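Long-range contact in actinorhodin polyketide putative beta-ketoacyl synthase 2 (Streptomyces coelicolor A3, PDB 1TQY), which probably acts with its ketosynthase partner as the chain length factor of actinorhodin biosynthesis, in the assembly of the polyketide chain: residues Ser356-Val368 with Leu379-Ala392. Residues are numbered along the deposited sequence; the frame is centred on the assembly and turned at random.
Sequences SLREGVIAPTAGV and LVLGEPRSTAPRTA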
loop_
_atom_site.group_PDB
_atom_site.type_symbol
_atom_site.label_atom_id
_atom_site.label_comp_id
_atom_site.label_asym_id
_atom_site.label_seq_id
_atom_site.Cartn_x
_atom_site.Cartn_y
_atom_site.Cartn_z
ATOM N N SER B 356 19.164 1.576 -21.343
ATOM C CA SER B 356 20.462 0.979 -21.583
ATOM C C SER B 356 20.278 -0.091 -22.648
ATOM O O SER B 356 21.061 -0.188 -23.593
ATOM C CB SER B 356 21.000 0.373 -20.283
ATOM O OG SER B 356 21.233 1.393 -19.324
ATOM N N LEU B 357 19.223 -0.884 -22.507
ATOM C CA LEU B 357 18.940 -1.929 -23.480
ATOM C C LEU B 357 18.652 -1.328 -24.850
ATOM O O LEU B 357 19.137 -1.818 -25.870
ATOM C CB LEU B 357 17.741 -2.763 -23.038
ATOM C CG LEU B 357 17.882 -3.465 -21.694
ATOM C CD1 LEU B 357 16.601 -4.207 -21.406
ATOM C CD2 LEU B 357 19.071 -4.402 -21.710
ATOM N N ARG B 358 17.867 -0.256 -24.868
ATOM C CA ARG B 358 17.512 0.390 -26.117
ATOM C C ARG B 358 18.698 1.062 -26.792
ATOM O O ARG B 358 18.889 0.923 -28.000
ATOM C CB ARG B 358 16.411 1.422 -25.895
ATOM C CG ARG B 358 15.622 1.688 -27.161
ATOM C CD ARG B 358 14.685 2.859 -27.022
ATOM N NE ARG B 358 15.412 4.097 -26.780
ATOM C CZ ARG B 358 14.830 5.281 -26.618
ATOM N NH1 ARG B 358 13.509 5.380 -26.674
ATOM N NH2 ARG B 358 15.567 6.364 -26.399
ATOM N N GLU B 359 19.489 1.790 -26.008
ATOM C CA GLU B 359 20.662 2.508 -26.513
ATOM C C GLU B 359 21.916 1.656 -26.673
ATOM O O GLU B 359 22.944 2.153 -27.130
ATOM C CB GLU B 359 20.992 3.686 -25.597
ATOM C CG GLU B 359 20.638 5.039 -26.182
ATOM C CD GLU B 359 19.159 5.166 -26.474
ATOM O OE1 GLU B 359 18.352 5.040 -25.524
ATOM O OE2 GLU B 359 18.802 5.392 -27.648
ATOM N N GLY B 360 21.849 0.388 -26.282
ATOM C CA GLY B 360 23.015 -0.470 -26.414
ATOM C C GLY B 360 24.205 -0.132 -25.520
ATOM O O GLY B 360 25.317 -0.599 -25.773
ATOM N N VAL B 361 23.986 0.672 -24.479
ATOM C CA VAL B 361 25.057 1.040 -23.555
ATOM C C VAL B 361 24.608 0.933 -22.101
ATOM O O VAL B 361 23.446 1.192 -21.780
ATOM C CB VAL B 361 25.553 2.484 -23.794
ATOM C CG1 VAL B 361 26.148 2.609 -25.190
ATOM C CG2 VAL B 361 24.401 3.468 -23.610
ATOM N N ILE B 362 25.529 0.548 -21.222
ATOM C CA ILE B 362 25.214 0.432 -19.798
ATOM C C ILE B 362 25.475 1.749 -19.072
ATOM O O ILE B 362 26.609 2.228 -19.029
ATOM C CB ILE B 362 26.056 -0.679 -19.112
ATOM C CG1 ILE B 362 25.767 -2.034 -19.779
ATOM C CG2 ILE B 362 25.723 -0.737 -17.615
ATOM C CD1 ILE B 362 26.613 -3.193 -19.263
ATOM N N ALA B 363 24.418 2.326 -18.504
ATOM C CA ALA B 363 24.516 3.580 -17.752
ATOM C C ALA B 363 25.581 3.354 -16.680
ATOM O O ALA B 363 25.542 2.361 -15.969
ATOM C CB ALA B 363 23.176 3.895 -17.110
ATOM N N PRO B 364 26.543 4.275 -16.547
ATOM C CA PRO B 364 27.616 4.138 -15.558
ATOM C C PRO B 364 27.272 4.532 -14.124
ATOM O O PRO B 364 26.197 5.067 -13.849
ATOM C CB PRO B 364 28.708 5.028 -16.131
ATOM C CG PRO B 364 27.909 6.186 -16.667
ATOM C CD PRO B 364 26.748 5.476 -17.376
ATOM N N THR B 365 28.197 4.246 -13.208
ATOM C CA THR B 365 28.022 4.589 -11.801
ATOM C C THR B 365 28.944 5.767 -11.523
ATOM O O THR B 365 30.122 5.733 -11.881
ATOM C CB THR B 365 28.422 3.427 -10.871
ATOM O OG1 THR B 365 27.716 2.243 -11.257
ATOM C CG2 THR B 365 28.085 3.769 -9.423
ATOM N N ALA B 366 28.401 6.802 -10.891
ATOM C CA ALA B 366 29.151 8.012 -10.562
ATOM C C ALA B 366 29.700 7.986 -9.134
ATOM O O ALA B 366 29.162 7.293 -8.271
ATOM C CB ALA B 366 28.248 9.238 -10.730
ATOM N N GLY B 367 30.778 8.739 -8.901
ATOM C CA GLY B 367 31.370 8.850 -7.574
ATOM C C GLY B 367 32.329 7.777 -7.088
ATOM O O GLY B 367 33.452 8.081 -6.677
ATOM N N VAL B 368 31.865 6.531 -7.104
ATOM C CA VAL B 368 32.660 5.388 -6.671
ATOM C C VAL B 368 33.997 5.373 -7.401
ATOM O O VAL B 368 34.038 5.545 -8.619
ATOM C CB VAL B 368 31.908 4.071 -6.972
ATOM C CG1 VAL B 368 32.677 2.870 -6.416
ATOM C CG2 VAL B 368 30.512 4.141 -6.382
ATOM N N LEU B 379 31.949 -3.561 -11.412
ATOM C CA LEU B 379 31.180 -2.307 -11.455
ATOM C C LEU B 379 31.487 -1.437 -12.665
ATOM O O LEU B 379 32.645 -1.266 -13.025
ATOM C CB LEU B 379 31.437 -1.453 -10.209
ATOM C CG LEU B 379 30.360 -1.317 -9.130
ATOM C CD1 LEU B 379 30.731 -0.132 -8.234
ATOM C CD2 LEU B 379 28.992 -1.091 -9.747
ATOM N N VAL B 380 30.445 -0.884 -13.281
ATOM C CA VAL B 380 30.625 0.001 -14.425
ATOM C C VAL B 380 30.798 1.421 -13.886
ATOM O O VAL B 380 29.845 2.033 -13.407
ATOM C CB VAL B 380 29.408 -0.028 -15.365
ATOM C CG1 VAL B 380 29.679 0.857 -16.570
ATOM C CG2 VAL B 380 29.137 -1.463 -15.832
ATOM N N LEU B 381 32.018 1.941 -13.973
ATOM C CA LEU B 381 32.321 3.272 -13.468
ATOM C C LEU B 381 32.773 4.251 -14.542
ATOM O O LEU B 381 33.306 3.855 -15.577
ATOM C CB LEU B 381 33.409 3.184 -12.396
ATOM C CG LEU B 381 33.164 2.235 -11.225
ATOM C CD1 LEU B 381 34.452 2.082 -10.411
ATOM C CD2 LEU B 381 32.044 2.757 -10.363
ATOM N N GLY B 382 32.557 5.538 -14.285
ATOM C CA GLY B 382 32.967 6.557 -15.234
ATOM C C GLY B 382 32.115 6.689 -16.484
ATOM O O GLY B 382 31.064 7.326 -16.469
ATOM N N GLU B 383 32.572 6.086 -17.574
ATOM C CA GLU B 383 31.860 6.159 -18.839
ATOM C C GLU B 383 30.912 4.978 -19.063
ATOM O O GLU B 383 31.084 3.904 -18.483
ATOM C CB GLU B 383 32.874 6.247 -19.989
ATOM C CG GLU B 383 33.851 7.435 -19.887
ATOM C CD GLU B 383 33.153 8.789 -19.749
ATOM O OE1 GLU B 383 32.242 9.092 -20.563
ATOM O OE2 GLU B 383 33.522 9.558 -18.826
ATOM N N PRO B 384 29.881 5.171 -19.900
ATOM C CA PRO B 384 28.941 4.077 -20.162
ATOM C C PRO B 384 29.715 2.969 -20.866
ATOM O O PRO B 384 30.619 3.247 -21.654
ATOM C CB PRO B 384 27.901 4.722 -21.077
ATOM C CG PRO B 384 27.935 6.171 -20.672
ATOM C CD PRO B 384 29.418 6.421 -20.527
ATOM N N ARG B 385 29.379 1.722 -20.576
ATOM C CA ARG B 385 30.068 0.611 -21.209
ATOM C C ARG B 385 29.185 0.115 -22.342
ATOM O O ARG B 385 28.062 -0.328 -22.114
ATOM C CB ARG B 385 30.307 -0.501 -20.189
ATOM C CG ARG B 385 31.213 -1.614 -20.668
ATOM C CD ARG B 385 31.319 -2.705 -19.611
ATOM N NE ARG B 385 31.923 -2.218 -18.371
ATOM C CZ ARG B 385 32.218 -2.991 -17.332
ATOM N NH1 ARG B 385 31.962 -4.293 -17.379
ATOM N NH2 ARG B 385 32.787 -2.468 -16.253
ATOM N N SER B 386 29.697 0.202 -23.565
ATOM C CA SER B 386 28.943 -0.218 -24.736
ATOM C C SER B 386 29.034 -1.717 -25.007
ATOM O O SER B 386 29.819 -2.160 -25.845
ATOM C CB SER B 386 29.418 0.565 -25.963
ATOM O OG SER B 386 30.832 0.509 -26.083
ATOM N N THR B 387 28.213 -2.488 -24.297
ATOM C CA THR B 387 28.172 -3.945 -24.434
ATOM C C THR B 387 26.893 -4.398 -25.137
ATOM O O THR B 387 26.702 -5.591 -25.384
ATOM C CB THR B 387 28.181 -4.637 -23.063
ATOM O OG1 THR B 387 26.912 -4.441 -22.425
ATOM C CG2 THR B 387 29.265 -4.059 -22.179
ATOM N N ALA B 388 26.014 -3.445 -25.438
ATOM C CA ALA B 388 24.734 -3.742 -26.087
ATOM C C ALA B 388 23.980 -4.851 -25.355
ATOM O O ALA B 388 23.698 -5.901 -25.934
ATOM C CB ALA B 388 24.956 -4.132 -27.550
ATOM N N PRO B 389 23.642 -4.629 -24.069
ATOM C CA PRO B 389 22.915 -5.626 -23.272
ATOM C C PRO B 389 21.506 -5.855 -23.819
ATOM O O PRO B 389 20.902 -4.950 -24.393
ATOM C CB PRO B 389 22.902 -5.008 -21.876
ATOM C CG PRO B 389 22.857 -3.540 -22.174
ATOM C CD PRO B 389 23.873 -3.402 -23.285
ATOM N N ARG B 390 20.989 -7.064 -23.645
ATOM C CA ARG B 390 19.657 -7.387 -24.141
ATOM C C ARG B 390 18.732 -7.780 -22.991
ATOM O O ARG B 390 17.507 -7.737 -23.114
ATOM C CB ARG B 390 19.743 -8.532 -25.148
ATOM C CG ARG B 390 18.656 -8.503 -26.205
ATOM C CD ARG B 390 18.336 -9.900 -26.734
ATOM N NE ARG B 390 17.586 -10.687 -25.752
ATOM C CZ ARG B 390 17.133 -11.919 -25.967
ATOM N NH1 ARG B 390 17.360 -12.507 -27.137
ATOM N NH2 ARG B 390 16.447 -12.553 -25.021
ATOM N N THR B 391 19.326 -8.176 -21.875
ATOM C CA THR B 391 18.557 -8.577 -20.703
ATOM C C THR B 391 19.175 -7.932 -19.476
ATOM O O THR B 391 20.382 -8.013 -19.262
ATOM C CB THR B 391 18.562 -10.104 -20.525
ATOM O OG1 THR B 391 17.957 -10.714 -21.670
ATOM C CG2 THR B 391 17.786 -10.500 -19.277
ATOM N N ALA B 392 18.343 -7.291 -18.671
ATOM C CA ALA B 392 18.827 -6.630 -17.480
ATOM C C ALA B 392 18.056 -7.092 -16.261
ATOM O O ALA B 392 16.866 -7.397 -16.355
ATOM C CB ALA B 392 18.686 -5.119 -17.635
#
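Thr365 grips Val380 O twice: its backbone N donates over 2.8 Å and its OG1 over 3.0 Å. OG1 lies beside the backbone N (chi1 -54°), bringing both donors to one acceptor. OG1 is also hydrogen-bonded to Val333 N, just beyond strand 330-332. A weak bond from Gly382 N to Thr365 O joins the backbones here, in the single Thr365-Leu381 bridge. Beside it Val368 CB meets Leu381 CD2 at 3.6 Å, the side chains crossing nearly perpendicularly. Ile362 and Arg385 form an antiparallel hydrogen-bonded pair; Ile362 N to Arg385 O is nearly straight (171°), and Arg385 N bonds back to Ile362 O. Ile362 CG2, anti to the backbone N, meets Val380 CG2 at 3.9 Å, whereas CD1 touches Thr387 OG1 in van der Waals contact (3.4 Å). The rings lie side by side in Pro364 and Pro384, Pro364 CD 3.6 Å from Pro384 CG. In the last turn of helix 345-359 Leu357 CD2 lies against Pro389, 3.3 Å from its O; just after it, Gly360 O accepts from Ala388 N. Two single bridges, the Ala388-Gly360 bond and apolar packing join the loop leaving helix 345-359 to that entering strand 391-398 in a thiolase-like ketosynthase fold.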